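Local coordinates for protein putative arylalkylamine N-Acetyltransferase 7 (Aedes aegypti, PDB 4FD7) that probably transfers an acetyl group from acetyl-CoA to an amine substrate, as expected of an insect arylalkylamine N-acetyltransferase of the GNAT superfamily, at residues 43-48 / 77-82; 100-105 / 148-153; 34-39 / 87-92; 49-54 / 155-160. All coordinates share one frame; numbering follows the deposited sequence.

Contact 1 (43-48 / 77-82); sequences DAIRHM and LWKAML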
loop_
_atom_site.group_PDB
_atom_site.type_symbol
_atom_site.label_atom_id
_atom_site.label_comp_id
_atom_site.label_asym_id
_atom_site.label_seq_id
_atom_site.Cartn_x
_atom_site.Cartn_y
_atom_site.Cartn_z
ATOM N N ASP A 43 -4.327 -6.527 -14.727
ATOM C CA ASP A 43 -3.795 -7.704 -14.061
ATOM C C ASP A 43 -3.552 -7.343 -12.602
ATOM O O ASP A 43 -3.954 -8.081 -11.689
ATOM C CB ASP A 43 -2.513 -8.203 -14.748
ATOM C CG ASP A 43 -2.785 -8.831 -16.106
ATOM O OD1 ASP A 43 -3.934 -9.244 -16.345
ATOM O OD2 ASP A 43 -1.844 -8.923 -16.924
ATOM N N ALA A 44 -2.985 -6.147 -12.395
ATOM C CA ALA A 44 -2.688 -5.678 -11.048
ATOM C C ALA A 44 -3.972 -5.583 -10.238
ATOM O O ALA A 44 -4.040 -6.071 -9.101
ATOM C CB ALA A 44 -1.982 -4.334 -11.092
ATOM N N ILE A 45 -4.992 -4.982 -10.848
ATOM C CA ILE A 45 -6.273 -4.821 -10.185
ATOM C C ILE A 45 -6.761 -6.201 -9.768
ATOM O O ILE A 45 -7.141 -6.413 -8.607
ATOM C CB ILE A 45 -7.290 -4.124 -11.111
ATOM C CG1 ILE A 45 -6.915 -2.653 -11.292
ATOM C CG2 ILE A 45 -8.726 -4.287 -10.582
ATOM C CD1 ILE A 45 -6.804 -1.898 -10.007
ATOM N N ARG A 46 -6.677 -7.165 -10.685
ATOM C CA ARG A 46 -7.189 -8.485 -10.371
ATOM C C ARG A 46 -6.384 -9.121 -9.247
ATOM O O ARG A 46 -6.955 -9.721 -8.328
ATOM C CB ARG A 46 -7.273 -9.356 -11.630
ATOM C CG ARG A 46 -8.521 -9.028 -12.435
ATOM C CD ARG A 46 -8.445 -9.389 -13.920
ATOM N NE ARG A 46 -9.602 -8.829 -14.622
ATOM C CZ ARG A 46 -9.968 -9.142 -15.866
ATOM N NH1 ARG A 46 -9.270 -10.008 -16.587
ATOM N NH2 ARG A 46 -11.050 -8.586 -16.393
ATOM N N HIS A 47 -5.071 -8.908 -9.274
ATOM C CA HIS A 47 -4.219 -9.439 -8.228
ATOM C C HIS A 47 -4.673 -8.837 -6.898
ATOM O O HIS A 47 -4.854 -9.555 -5.909
ATOM C CB HIS A 47 -2.765 -9.079 -8.529
ATOM C CG HIS A 47 -1.779 -9.656 -7.574
ATOM N ND1 HIS A 47 -1.560 -9.133 -6.319
ATOM C CD2 HIS A 47 -0.899 -10.678 -7.713
ATOM C CE1 HIS A 47 -0.615 -9.825 -5.715
ATOM N NE2 HIS A 47 -0.195 -10.765 -6.546
ATOM N N MET A 48 -4.922 -7.528 -6.899
ATOM C CA MET A 48 -5.344 -6.865 -5.670
ATOM C C MET A 48 -6.663 -7.472 -5.186
ATOM O O MET A 48 -6.835 -7.714 -3.996
ATOM C CB MET A 48 -5.471 -5.350 -5.873
ATOM C CG MET A 48 -4.137 -4.626 -6.149
ATOM S SD MET A 48 -2.973 -4.585 -4.750
ATOM C CE MET A 48 -3.860 -3.589 -3.580
ATOM N N LEU A 77 -11.388 3.295 -6.626
ATOM C CA LEU A 77 -10.250 4.050 -6.062
ATOM C C LEU A 77 -8.898 3.724 -6.710
ATOM O O LEU A 77 -8.168 4.636 -7.154
ATOM C CB LEU A 77 -10.152 3.845 -4.543
ATOM C CG LEU A 77 -9.104 4.726 -3.849
ATOM C CD1 LEU A 77 -9.344 6.156 -4.287
ATOM C CD2 LEU A 77 -9.193 4.615 -2.342
ATOM N N TRP A 78 -8.552 2.437 -6.722
ATOM C CA TRP A 78 -7.309 1.985 -7.351
ATOM C C TRP A 78 -7.216 2.449 -8.801
ATOM O O TRP A 78 -6.151 2.902 -9.247
ATOM C CB TRP A 78 -7.215 0.464 -7.311
ATOM C CG TRP A 78 -6.968 -0.106 -5.946
ATOM C CD1 TRP A 78 -6.205 0.443 -4.947
ATOM C CD2 TRP A 78 -7.444 -1.360 -5.443
ATOM N NE1 TRP A 78 -6.191 -0.389 -3.852
ATOM C CE2 TRP A 78 -6.948 -1.503 -4.126
ATOM C CE3 TRP A 78 -8.252 -2.372 -5.973
ATOM C CZ2 TRP A 78 -7.229 -2.618 -3.336
ATOM C CZ3 TRP A 78 -8.542 -3.480 -5.181
ATOM C CH2 TRP A 78 -8.032 -3.592 -3.879
ATOM N N LYS A 79 -8.322 2.298 -9.541
ATOM C CA LYS A 79 -8.348 2.705 -10.944
ATOM C C LYS A 79 -8.123 4.197 -11.111
ATOM O O LYS A 79 -7.484 4.611 -12.086
ATOM C CB LYS A 79 -9.627 2.250 -11.663
ATOM C CG LYS A 79 -9.623 0.761 -11.960
ATOM C CD LYS A 79 -10.741 0.345 -12.890
ATOM C CE LYS A 79 -10.673 -1.148 -13.116
ATOM N NZ LYS A 79 -11.657 -1.604 -14.129
ATOM N N ALA A 80 -8.625 4.994 -10.173
ATOM C CA ALA A 80 -8.326 6.432 -10.200
ATOM C C ALA A 80 -6.857 6.716 -9.914
ATOM O O ALA A 80 -6.302 7.705 -10.418
ATOM C CB ALA A 80 -9.205 7.206 -9.228
ATOM N N MET A 81 -6.226 5.867 -9.107
ATOM C CA MET A 81 -4.818 6.092 -8.736
ATOM C C MET A 81 -3.782 5.687 -9.793
ATOM O O MET A 81 -2.751 6.343 -9.932
ATOM C CB MET A 81 -4.485 5.359 -7.435
ATOM C CG MET A 81 -5.250 5.867 -6.209
ATOM S SD MET A 81 -5.017 4.754 -4.815
ATOM C CE MET A 81 -3.267 4.957 -4.515
ATOM N N LEU A 82 -4.036 4.592 -10.502
ATOM C CA LEU A 82 -3.044 4.026 -11.431
ATOM C C LEU A 82 -2.426 4.990 -12.454
ATOM O O LEU A 82 -1.222 4.907 -12.704
ATOM C CB LEU A 82 -3.612 2.796 -12.153
ATOM C CG LEU A 82 -3.885 1.593 -11.253
ATOM C CD1 LEU A 82 -4.876 0.657 -11.916
ATOM C CD2 LEU A 82 -2.593 0.867 -10.955
#
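Met48 lies over one face of the Trp78 indole, joining two helices that cover one side of the antiparallel sheet of the GNAT fold. The segments run roughly antiparallel, at 147°, with their axes 11.0 Å apart at closest approach. Such a gap calls for large side chains, and tryptophan, methionine and isoleucine fill it. Met48 CB makes a CH-pi contact 3.9 Å from the centroid of the Trp78 six-membered ring. Because its chain bends at both chi2 (-68°) and chi3, CE lies over the same face, offset toward the rim, while SD sits obliquely in a looser Met-aromatic contact. The unbranched, bent methionine chain thereby lays two carbons, CB and CE, on one side of the ring. The polar edge of Trp78 is satisfied as well: NE1 donates a hydrogen bond to Met151 O, which helps fix the rotation of the indole. Next to it, Ile45 sends its longer branch between the helices, CD1 packing against the aliphatic foot of Trp78 and against Leu82. Lys79 lies at the exposed margin, where its CG approaches Ile45 CD1. The methyl carbon CE of Met48 comes within 3.5 Å of Trp78 CZ2.

Contact 2 (100-105 / 148-153); sequences GVNILD and LNAMGL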
loop_
_atom_site.group_PDB
_atom_site.type_symbol
_atom_site.label_atom_id
_atom_site.label_comp_id
_atom_site.label_asym_id
_atom_site.label_seq_id
_atom_site.Cartn_x
_atom_site.Cartn_y
_atom_site.Cartn_z
ATOM N N GLY A 100 3.845 -9.518 -6.556
ATOM C CA GLY A 100 3.191 -8.604 -5.643
ATOM C C GLY A 100 2.939 -7.269 -6.313
ATOM O O GLY A 100 3.513 -6.971 -7.356
ATOM N N VAL A 101 2.063 -6.462 -5.723
ATOM C CA VAL A 101 1.792 -5.131 -6.247
ATOM C C VAL A 101 1.478 -4.175 -5.091
ATOM O O VAL A 101 1.004 -4.594 -4.043
ATOM C CB VAL A 101 0.710 -5.148 -7.388
ATOM C CG1 VAL A 101 -0.482 -5.977 -7.010
ATOM C CG2 VAL A 101 0.272 -3.751 -7.795
ATOM N N ASN A 102 1.824 -2.899 -5.260
ATOM C CA ASN A 102 1.575 -1.874 -4.250
ATOM C C ASN A 102 0.998 -0.715 -5.037
ATOM O O ASN A 102 1.685 -0.128 -5.873
ATOM C CB ASN A 102 2.894 -1.443 -3.594
ATOM C CG ASN A 102 2.730 -0.927 -2.153
ATOM O OD1 ASN A 102 3.724 -0.693 -1.465
ATOM N ND2 ASN A 102 1.494 -0.734 -1.703
ATOM N N ILE A 103 -0.278 -0.416 -4.810
ATOM C CA ILE A 103 -0.913 0.709 -5.490
ATOM C C ILE A 103 -0.599 1.987 -4.723
ATOM O O ILE A 103 -0.947 2.113 -3.551
ATOM C CB ILE A 103 -2.439 0.513 -5.631
ATOM C CG1 ILE A 103 -2.742 -0.820 -6.323
ATOM C CG2 ILE A 103 -3.063 1.663 -6.406
ATOM C CD1 ILE A 103 -2.299 -0.868 -7.786
ATOM N N LEU A 104 0.076 2.925 -5.385
ATOM C CA LEU A 104 0.595 4.097 -4.707
ATOM C C LEU A 104 0.088 5.379 -5.365
ATOM O O LEU A 104 -0.207 5.405 -6.573
ATOM C CB LEU A 104 2.138 4.112 -4.753
ATOM C CG LEU A 104 2.999 2.916 -4.321
ATOM C CD1 LEU A 104 4.469 3.281 -4.444
ATOM C CD2 LEU A 104 2.710 2.480 -2.918
ATOM N N ASP A 105 0.002 6.446 -4.580
ATOM C CA ASP A 105 -0.138 7.776 -5.180
ATOM C C ASP A 105 0.516 8.821 -4.292
ATOM O O ASP A 105 1.123 8.476 -3.287
ATOM C CB ASP A 105 -1.599 8.114 -5.505
ATOM C CG ASP A 105 -2.458 8.314 -4.274
ATOM O OD1 ASP A 105 -1.972 8.161 -3.133
ATOM O OD2 ASP A 105 -3.656 8.614 -4.465
ATOM N N LEU A 148 4.696 10.154 -0.555
ATOM C CA LEU A 148 4.254 8.960 -1.263
ATOM C C LEU A 148 3.403 8.092 -0.338
ATOM O O LEU A 148 3.883 7.623 0.681
ATOM C CB LEU A 148 5.458 8.145 -1.740
ATOM C CG LEU A 148 5.101 6.925 -2.588
ATOM C CD1 LEU A 148 4.366 7.345 -3.851
ATOM C CD2 LEU A 148 6.366 6.138 -2.929
ATOM N N ASN A 149 2.144 7.894 -0.713
ATOM C CA ASN A 149 1.184 7.123 0.064
ATOM C C ASN A 149 0.777 5.889 -0.721
ATOM O O ASN A 149 1.153 5.726 -1.898
ATOM C CB ASN A 149 -0.041 7.985 0.341
ATOM C CG ASN A 149 -0.922 7.443 1.464
ATOM O OD1 ASN A 149 -0.616 6.438 2.112
ATOM N ND2 ASN A 149 -2.028 8.126 1.698
ATOM N N ALA A 150 -0.028 5.041 -0.087
ATOM C CA ALA A 150 -0.412 3.763 -0.674
ATOM C C ALA A 150 -1.832 3.379 -0.301
ATOM O O ALA A 150 -2.346 3.791 0.739
ATOM C CB ALA A 150 0.527 2.687 -0.213
ATOM N N MET A 151 -2.444 2.547 -1.136
ATOM C CA MET A 151 -3.744 1.959 -0.829
ATOM C C MET A 151 -3.670 0.462 -1.089
ATOM O O MET A 151 -4.369 -0.055 -1.957
ATOM C CB MET A 151 -4.846 2.583 -1.692
ATOM C CG MET A 151 -6.266 2.123 -1.363
ATOM S SD MET A 151 -6.739 2.409 0.341
ATOM C CE MET A 151 -7.053 0.740 0.924
ATOM N N GLY A 152 -2.785 -0.225 -0.372
ATOM C CA GLY A 152 -2.747 -1.678 -0.408
ATOM C C GLY A 152 -1.502 -2.281 -1.031
ATOM O O GLY A 152 -1.077 -1.876 -2.126
ATOM N N LEU A 153 -0.921 -3.249 -0.327
ATOM C CA LEU A 153 0.165 -4.071 -0.855
ATOM C C LEU A 153 -0.306 -5.521 -0.840
ATOM O O LEU A 153 -0.644 -6.060 0.220
ATOM C CB LEU A 153 1.445 -3.915 -0.021
ATOM C CG LEU A 153 2.771 -4.401 -0.649
ATOM C CD1 LEU A 153 3.975 -3.852 0.105
ATOM C CD2 LEU A 153 2.888 -5.921 -0.725
HETATM O O HOH W 1 -2.980 9.830 -0.989
#
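Strand 100-105 pairs with segment 148-153 in antiparallel fashion, Asn102 facing Leu153 and Leu104 facing Ala150 as non-hydrogen-bonded pairs. Between them the register slips by one residue in a beta bulge, Ile103 standing opposite both Met151 and Gly152. Backbone hydrogen bonds hold each side of the slip. Met151 N donates to Ile103 O (2.9 Å) with an almost straight N-H...O angle of 170°, and Asp105 and Asn149 exchange a pair of bonds farther along. Gly152 O is gripped twice: Ile103 N approaches at 3.2 Å almost in line with the carbonyl, whereas Asn102 ND2, at 2.8 Å, comes from above the carbonyl plane, 58° out of it. Asn102 reaches this oxygen because CG is turned anti to its backbone N (chi1 -152°), and its OD1 accepts from Arg172. Glycine suits position 152, where the backbone angles would jam a side chain against the preceding carbonyl.

Apolar contacts line the face carrying Leu104. Its CD2 presses tightly on Ala150 CB, 3.5 Å away, and its CD1 meets Leu148 CD2; a small alanine accommodates the leucine branch here. On the reverse face the polar ends of Asp105 and Asn149 lie side by side, bridged by a water that bonds Asp105 OD1 and, weakly, Asn149 ND2.

A bulge at this place is a hallmark of GNAT enzymes, whose splayed strand typically receives the pantetheine of acetyl-CoA. Here an asparagine amide and a backbone N-H sharing one glycine carbonyl probably stabilise that distortion.

Contact 3 (34-39 / 87-92); sequences QDLPED and SLVCFR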
loop_
_atom_site.group_PDB
_atom_site.type_symbol
_atom_site.label_atom_id
_atom_site.label_comp_id
_atom_site.label_asym_id
_atom_site.label_seq_id
_atom_site.Cartn_x
_atom_site.Cartn_y
_atom_site.Cartn_z
ATOM N N GLN A 34 9.491 -2.833 -9.986
ATOM C CA GLN A 34 9.547 -1.829 -11.046
ATOM C C GLN A 34 8.232 -1.089 -11.200
ATOM O O GLN A 34 7.219 -1.490 -10.622
ATOM C CB GLN A 34 9.883 -2.491 -12.387
ATOM C CG GLN A 34 8.840 -3.520 -12.849
ATOM C CD GLN A 34 8.958 -3.849 -14.329
ATOM O OE1 GLN A 34 9.702 -4.746 -14.725
ATOM N NE2 GLN A 34 8.211 -3.136 -15.148
ATOM N N ASP A 35 8.258 -0.012 -11.985
ATOM C CA ASP A 35 7.022 0.677 -12.367
ATOM C C ASP A 35 6.058 -0.327 -12.972
ATOM O O ASP A 35 6.463 -1.204 -13.746
ATOM C CB ASP A 35 7.283 1.753 -13.418
ATOM C CG ASP A 35 8.002 2.958 -12.871
ATOM O OD1 ASP A 35 7.696 3.395 -11.735
ATOM O OD2 ASP A 35 8.873 3.485 -13.606
ATOM N N LEU A 36 4.784 -0.209 -12.618
ATOM C CA LEU A 36 3.756 -1.085 -13.165
ATOM C C LEU A 36 3.409 -0.631 -14.578
ATOM O O LEU A 36 2.909 0.480 -14.758
ATOM C CB LEU A 36 2.504 -1.021 -12.279
ATOM C CG LEU A 36 1.298 -1.792 -12.817
ATOM C CD1 LEU A 36 1.551 -3.295 -12.743
ATOM C CD2 LEU A 36 0.017 -1.424 -12.050
ATOM N N PRO A 37 3.690 -1.477 -15.593
ATOM C CA PRO A 37 3.394 -1.102 -16.980
ATOM C C PRO A 37 1.903 -0.917 -17.196
ATOM O O PRO A 37 1.095 -1.620 -16.580
ATOM C CB PRO A 37 3.907 -2.308 -17.793
ATOM C CG PRO A 37 4.929 -2.966 -16.907
ATOM C CD PRO A 37 4.377 -2.781 -15.512
ATOM N N GLU A 38 1.533 0.018 -18.059
ATOM C CA GLU A 38 0.115 0.280 -18.295
ATOM C C GLU A 38 -0.651 -0.978 -18.723
ATOM O O GLU A 38 -1.764 -1.219 -18.260
ATOM C CB GLU A 38 -0.068 1.407 -19.309
ATOM C CG GLU A 38 0.471 2.767 -18.833
ATOM C CD GLU A 38 -0.618 3.823 -18.732
ATOM O OE1 GLU A 38 -1.780 3.495 -19.064
ATOM O OE2 GLU A 38 -0.323 4.972 -18.311
ATOM N N ASP A 39 -0.038 -1.806 -19.567
ATOM C CA ASP A 39 -0.735 -2.990 -20.084
ATOM C C ASP A 39 -0.848 -4.103 -19.048
ATOM O O ASP A 39 -1.324 -5.191 -19.356
ATOM C CB ASP A 39 -0.053 -3.519 -21.354
ATOM C CG ASP A 39 1.357 -4.015 -21.099
ATOM O OD1 ASP A 39 1.865 -3.829 -19.978
ATOM O OD2 ASP A 39 1.966 -4.576 -22.035
ATOM N N SER A 87 2.617 3.373 -9.181
ATOM C CA SER A 87 2.415 2.070 -8.548
ATOM C C SER A 87 3.517 1.062 -8.869
ATOM O O SER A 87 4.085 1.071 -9.961
ATOM C CB SER A 87 1.024 1.503 -8.842
ATOM O OG SER A 87 0.032 2.368 -8.307
ATOM N N LEU A 88 3.807 0.195 -7.901
ATOM C CA LEU A 88 4.962 -0.691 -8.015
ATOM C C LEU A 88 4.587 -2.171 -8.122
ATOM O O LEU A 88 3.624 -2.611 -7.508
ATOM C CB LEU A 88 5.895 -0.454 -6.833
ATOM C CG LEU A 88 6.550 0.933 -6.810
ATOM C CD1 LEU A 88 7.358 1.126 -5.538
ATOM C CD2 LEU A 88 7.438 1.088 -8.040
ATOM N N VAL A 89 5.353 -2.938 -8.904
ATOM C CA VAL A 89 5.030 -4.348 -9.116
ATOM C C VAL A 89 6.293 -5.194 -8.993
ATOM O O VAL A 89 7.385 -4.737 -9.350
ATOM C CB VAL A 89 4.352 -4.583 -10.497
ATOM C CG1 VAL A 89 5.282 -4.214 -11.677
ATOM C CG2 VAL A 89 3.897 -6.035 -10.648
ATOM N N CYS A 90 6.145 -6.409 -8.471
ATOM C CA CYS A 90 7.276 -7.326 -8.329
ATOM C C CYS A 90 7.138 -8.488 -9.306
ATOM O O CYS A 90 6.065 -9.104 -9.425
ATOM C CB CYS A 90 7.362 -7.868 -6.886
ATOM S SG CYS A 90 8.719 -9.041 -6.542
ATOM N N PHE A 91 8.227 -8.778 -10.011
ATOM C CA PHE A 91 8.272 -9.956 -10.890
ATOM C C PHE A 91 9.451 -10.823 -10.509
ATOM O O PHE A 91 10.472 -10.322 -10.054
ATOM C CB PHE A 91 8.446 -9.559 -12.364
ATOM C CG PHE A 91 7.297 -8.776 -12.940
ATOM C CD1 PHE A 91 6.033 -9.342 -13.064
ATOM C CD2 PHE A 91 7.492 -7.473 -13.389
ATOM C CE1 PHE A 91 4.970 -8.608 -13.626
ATOM C CE2 PHE A 91 6.440 -6.732 -13.940
ATOM C CZ PHE A 91 5.180 -7.300 -14.061
ATOM N N ARG A 92 9.299 -12.127 -10.700
ATOM C CA ARG A 92 10.413 -13.059 -10.631
ATOM C C ARG A 92 11.056 -13.127 -12.020
ATOM O O ARG A 92 10.352 -13.237 -13.020
ATOM C CB ARG A 92 9.884 -14.441 -10.232
ATOM C CG ARG A 92 10.956 -15.499 -9.978
ATOM C CD ARG A 92 10.272 -16.750 -9.468
ATOM N NE ARG A 92 9.134 -17.086 -10.317
ATOM C CZ ARG A 92 9.021 -18.219 -11.000
ATOM N NH1 ARG A 92 9.970 -19.143 -10.911
ATOM N NH2 ARG A 92 7.954 -18.433 -11.761
HETATM O O HOH W 2 4.846 3.377 -11.618
#
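The ring of Phe91 has Val89 CG2 over one face, offset toward the rim, and the amide of Gln34 at its edge. Gln34 CD lies in the ring plane, 3.8 Å from Phe91 CE2, and the amide and ring planes stand 88° apart. This is the end of an antiparallel beta ladder in the GNAT sheet, where strand 28-35 leaves strand 88-92. The Gln34 amide is held at both ends: NE2 donates to Asp35 O (3.0 Å) almost exactly in the amide plane, and OE1 accepts from Arg32. Glutamine suits the place because its amide offers both a donor and an acceptor, while CG lies beside Val89 CG1.

Gln34 and Val89 form a hydrogen-bonded pair: Gln34 N to Val89 O and Val89 N to Gln34 O are both 2.9 Å. One more bond, Leu36 N to Ser87 O, follows before Pro37, which has no N-H to give. Leu36 crosses Val89 at about a right angle, its CD1 3.8 Å from Val89 CB, two branched aliphatic side chains packing in a buried place. Asp35 turns its carboxylate to Arg5, Ser13 N and Trp15, which suits a buried charge. One water ties it to the other segment, just ahead of strand 88-92, donating at 2.9 Å to both Asp35 OD1 and Ser87 O.

Contact 4 (49-54 / 155-160); sequences CDYFAR and VDPKYR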
loop_
_atom_site.group_PDB
_atom_site.type_symbol
_atom_site.label_atom_id
_atom_site.label_comp_id
_atom_site.label_asym_id
_atom_site.label_seq_id
_atom_site.Cartn_x
_atom_site.Cartn_y
_atom_site.Cartn_z
ATOM N N CYS A 49 -7.576 -7.756 -6.111
ATOM C CA CYS A 49 -8.861 -8.298 -5.711
ATOM C C CYS A 49 -8.735 -9.727 -5.238
ATOM O O CYS A 49 -9.505 -10.175 -4.388
ATOM C CB CYS A 49 -9.827 -8.242 -6.882
ATOM S SG CYS A 49 -10.235 -6.561 -7.298
ATOM N N ASP A 50 -7.760 -10.454 -5.776
ATOM C CA ASP A 50 -7.726 -11.891 -5.536
ATOM C C ASP A 50 -7.089 -12.167 -4.196
ATOM O O ASP A 50 -7.396 -13.160 -3.531
ATOM C CB ASP A 50 -6.904 -12.599 -6.614
ATOM C CG ASP A 50 -7.675 -12.817 -7.888
ATOM O OD1 ASP A 50 -8.905 -12.623 -7.882
ATOM O OD2 ASP A 50 -7.043 -13.191 -8.900
ATOM N N TYR A 51 -6.180 -11.286 -3.813
ATOM C CA TYR A 51 -5.377 -11.531 -2.637
ATOM C C TYR A 51 -5.551 -10.475 -1.550
ATOM O O TYR A 51 -6.080 -10.771 -0.484
ATOM C CB TYR A 51 -3.922 -11.718 -3.054
ATOM C CG TYR A 51 -3.787 -12.759 -4.142
ATOM C CD1 TYR A 51 -4.125 -14.089 -3.902
ATOM C CD2 TYR A 51 -3.350 -12.414 -5.413
ATOM C CE1 TYR A 51 -4.011 -15.053 -4.894
ATOM C CE2 TYR A 51 -3.228 -13.373 -6.418
ATOM C CZ TYR A 51 -3.563 -14.686 -6.153
ATOM O OH TYR A 51 -3.440 -15.630 -7.147
ATOM N N PHE A 52 -5.113 -9.251 -1.816
ATOM C CA PHE A 52 -5.210 -8.179 -0.830
ATOM C C PHE A 52 -6.616 -8.024 -0.244
ATOM O O PHE A 52 -6.782 -7.972 0.979
ATOM C CB PHE A 52 -4.737 -6.868 -1.445
ATOM C CG PHE A 52 -4.937 -5.673 -0.562
ATOM C CD1 PHE A 52 -4.033 -5.371 0.448
ATOM C CD2 PHE A 52 -6.025 -4.844 -0.755
ATOM C CE1 PHE A 52 -4.232 -4.253 1.264
ATOM C CE2 PHE A 52 -6.231 -3.728 0.047
ATOM C CZ PHE A 52 -5.343 -3.429 1.050
ATOM N N ALA A 53 -7.618 -7.973 -1.118
ATOM C CA ALA A 53 -9.013 -7.832 -0.692
ATOM C C ALA A 53 -9.444 -8.985 0.200
ATOM O O ALA A 53 -10.285 -8.814 1.074
ATOM C CB ALA A 53 -9.928 -7.748 -1.900
ATOM N N ARG A 54 -8.876 -10.167 -0.030
ATOM C CA ARG A 54 -9.260 -11.337 0.737
ATOM C C ARG A 54 -8.493 -11.461 2.052
ATOM O O ARG A 54 -9.060 -11.882 3.058
ATOM C CB ARG A 54 -9.055 -12.604 -0.095
ATOM C CG ARG A 54 -9.479 -13.871 0.622
ATOM C CD ARG A 54 -8.921 -15.102 -0.054
ATOM N NE ARG A 54 -7.457 -15.153 -0.030
ATOM C CZ ARG A 54 -6.734 -15.844 -0.906
ATOM N NH1 ARG A 54 -5.412 -15.838 -0.844
ATOM N NH2 ARG A 54 -7.341 -16.536 -1.858
ATOM N N VAL A 155 0.526 -9.553 -1.963
ATOM C CA VAL A 155 1.536 -10.531 -2.368
ATOM C C VAL A 155 0.854 -11.872 -2.583
ATOM O O VAL A 155 0.042 -12.283 -1.754
ATOM C CB VAL A 155 2.643 -10.693 -1.312
ATOM C CG1 VAL A 155 3.417 -12.018 -1.505
ATOM C CG2 VAL A 155 3.596 -9.487 -1.327
ATOM N N ASP A 156 1.170 -12.539 -3.694
ATOM C CA ASP A 156 0.585 -13.846 -3.969
ATOM C C ASP A 156 1.047 -14.802 -2.884
ATOM O O ASP A 156 2.246 -14.949 -2.652
ATOM C CB ASP A 156 1.028 -14.340 -5.343
ATOM C CG ASP A 156 0.353 -15.641 -5.756
ATOM O OD1 ASP A 156 -0.043 -16.442 -4.879
ATOM O OD2 ASP A 156 0.228 -15.859 -6.974
ATOM N N PRO A 157 0.087 -15.449 -2.202
ATOM C CA PRO A 157 0.333 -16.413 -1.135
ATOM C C PRO A 157 1.398 -17.456 -1.465
ATOM O O PRO A 157 2.125 -17.856 -0.559
ATOM C CB PRO A 157 -1.032 -17.080 -0.975
ATOM C CG PRO A 157 -1.980 -15.997 -1.272
ATOM C CD PRO A 157 -1.356 -15.231 -2.406
ATOM N N LYS A 158 1.526 -17.873 -2.722
ATOM C CA LYS A 158 2.524 -18.897 -3.019
ATOM C C LYS A 158 3.944 -18.336 -3.068
ATOM O O LYS A 158 4.905 -19.073 -3.323
ATOM C CB LYS A 158 2.177 -19.691 -4.280
ATOM C CG LYS A 158 2.433 -18.974 -5.586
ATOM C CD LYS A 158 1.555 -19.566 -6.697
ATOM C CE LYS A 158 2.046 -19.117 -8.059
ATOM N NZ LYS A 158 2.623 -17.753 -7.959
ATOM N N TYR A 159 4.070 -17.034 -2.803
ATOM C CA TYR A 159 5.366 -16.384 -2.675
ATOM C C TYR A 159 5.594 -15.777 -1.299
ATOM O O TYR A 159 6.588 -15.068 -1.093
ATOM C CB TYR A 159 5.514 -15.269 -3.712
ATOM C CG TYR A 159 5.861 -15.760 -5.082
ATOM C CD1 TYR A 159 4.905 -15.798 -6.081
ATOM C CD2 TYR A 159 7.145 -16.197 -5.381
ATOM C CE1 TYR A 159 5.216 -16.243 -7.346
ATOM C CE2 TYR A 159 7.463 -16.659 -6.645
ATOM C CZ TYR A 159 6.492 -16.676 -7.624
ATOM O OH TYR A 159 6.804 -17.135 -8.886
ATOM N N ARG A 160 4.694 -16.019 -0.353
ATOM C CA ARG A 160 4.893 -15.398 0.951
ATOM C C ARG A 160 6.027 -16.062 1.740
ATOM O O ARG A 160 6.515 -17.143 1.380
ATOM C CB ARG A 160 3.577 -15.272 1.749
ATOM C CG ARG A 160 2.794 -13.965 1.448
ATOM C CD ARG A 160 1.390 -13.982 2.026
ATOM N NE ARG A 160 0.382 -13.462 1.101
ATOM C CZ ARG A 160 -0.929 -13.644 1.253
ATOM N NH1 ARG A 160 -1.379 -14.337 2.294
ATOM N NH2 ARG A 160 -1.794 -13.144 0.374
HETATM O O HOH W 3 -3.868 -16.375 1.460
#
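Val155 O, 4.2 Å from Tyr51 CB across the contact, is gripped by two nitrogens of Arg160. Arg160 NH2 donates to Val155 O at 2.9 Å, nearly in line with the carbonyl, and Arg160 NE at 3.1 Å from above the carbonyl plane; the oxygen lies close to the guanidinium plane in a side-on grip. NH2 also makes a salt bridge with Asp55, so Arg160 ties its own loop to the end of the facing helix; a planar group with several N-H bonds suits both tasks.

No hydrogen bond passes directly between the segments. Tyr51 instead rests on the loop, with Asp156 CA over one ring face and Pro157 CD obliquely placed, 3.3 Å from Tyr51 CD1. Arg54 meets Pro157 tip to tip, NH1 to CG at 3.5 Å, and a water weakly bridges it to Arg160. Asp156 shapes the turn: with CG anti to its backbone N (chi1 -175°), OD1 accepts from Lys158 N (3.0 Å) in an Asx turn, while OD2 pairs with Lys158 NZ. That lysine has a second acidic partner, Glu97. Proline's fixed phi suits the start of the 3-10 segment.

In GNAT proteins the loop beginning at Arg160, here of R-x-x-G-x-A type, typically binds the CoA pyrophosphate. Segment 155-160 leads from strand 146-155 toward helix 164-170, against which Val155 packs, while Tyr51 meets His47 edge-to-face within helix 41-55.

Overall arrangement
Helix 41-55 serves contacts 1 and 4, whose centres are about 14 Å apart, and a probable hydrogen bond from Ala53 N to Met48 O (3.0 Å) joins them at its wider turn. Contacts 2 and 3 are neighbours in one sheet, sharing the border of strands 88-92 and 98-108, where Asn102 N probably donates to Leu88 O at 2.9 Å. Contact 1 packs on both: the centres of contacts 1 and 2 are about 9 Å apart, and Trp78 reaches the bulge, while Leu82 CD2 lies 3.6 Å from Leu36 CD2 of contact 3. By analogy with GNAT relatives, contacts 2 and 4 probably border successive parts of the acetyl-CoA site, pantetheine and pyrophosphate.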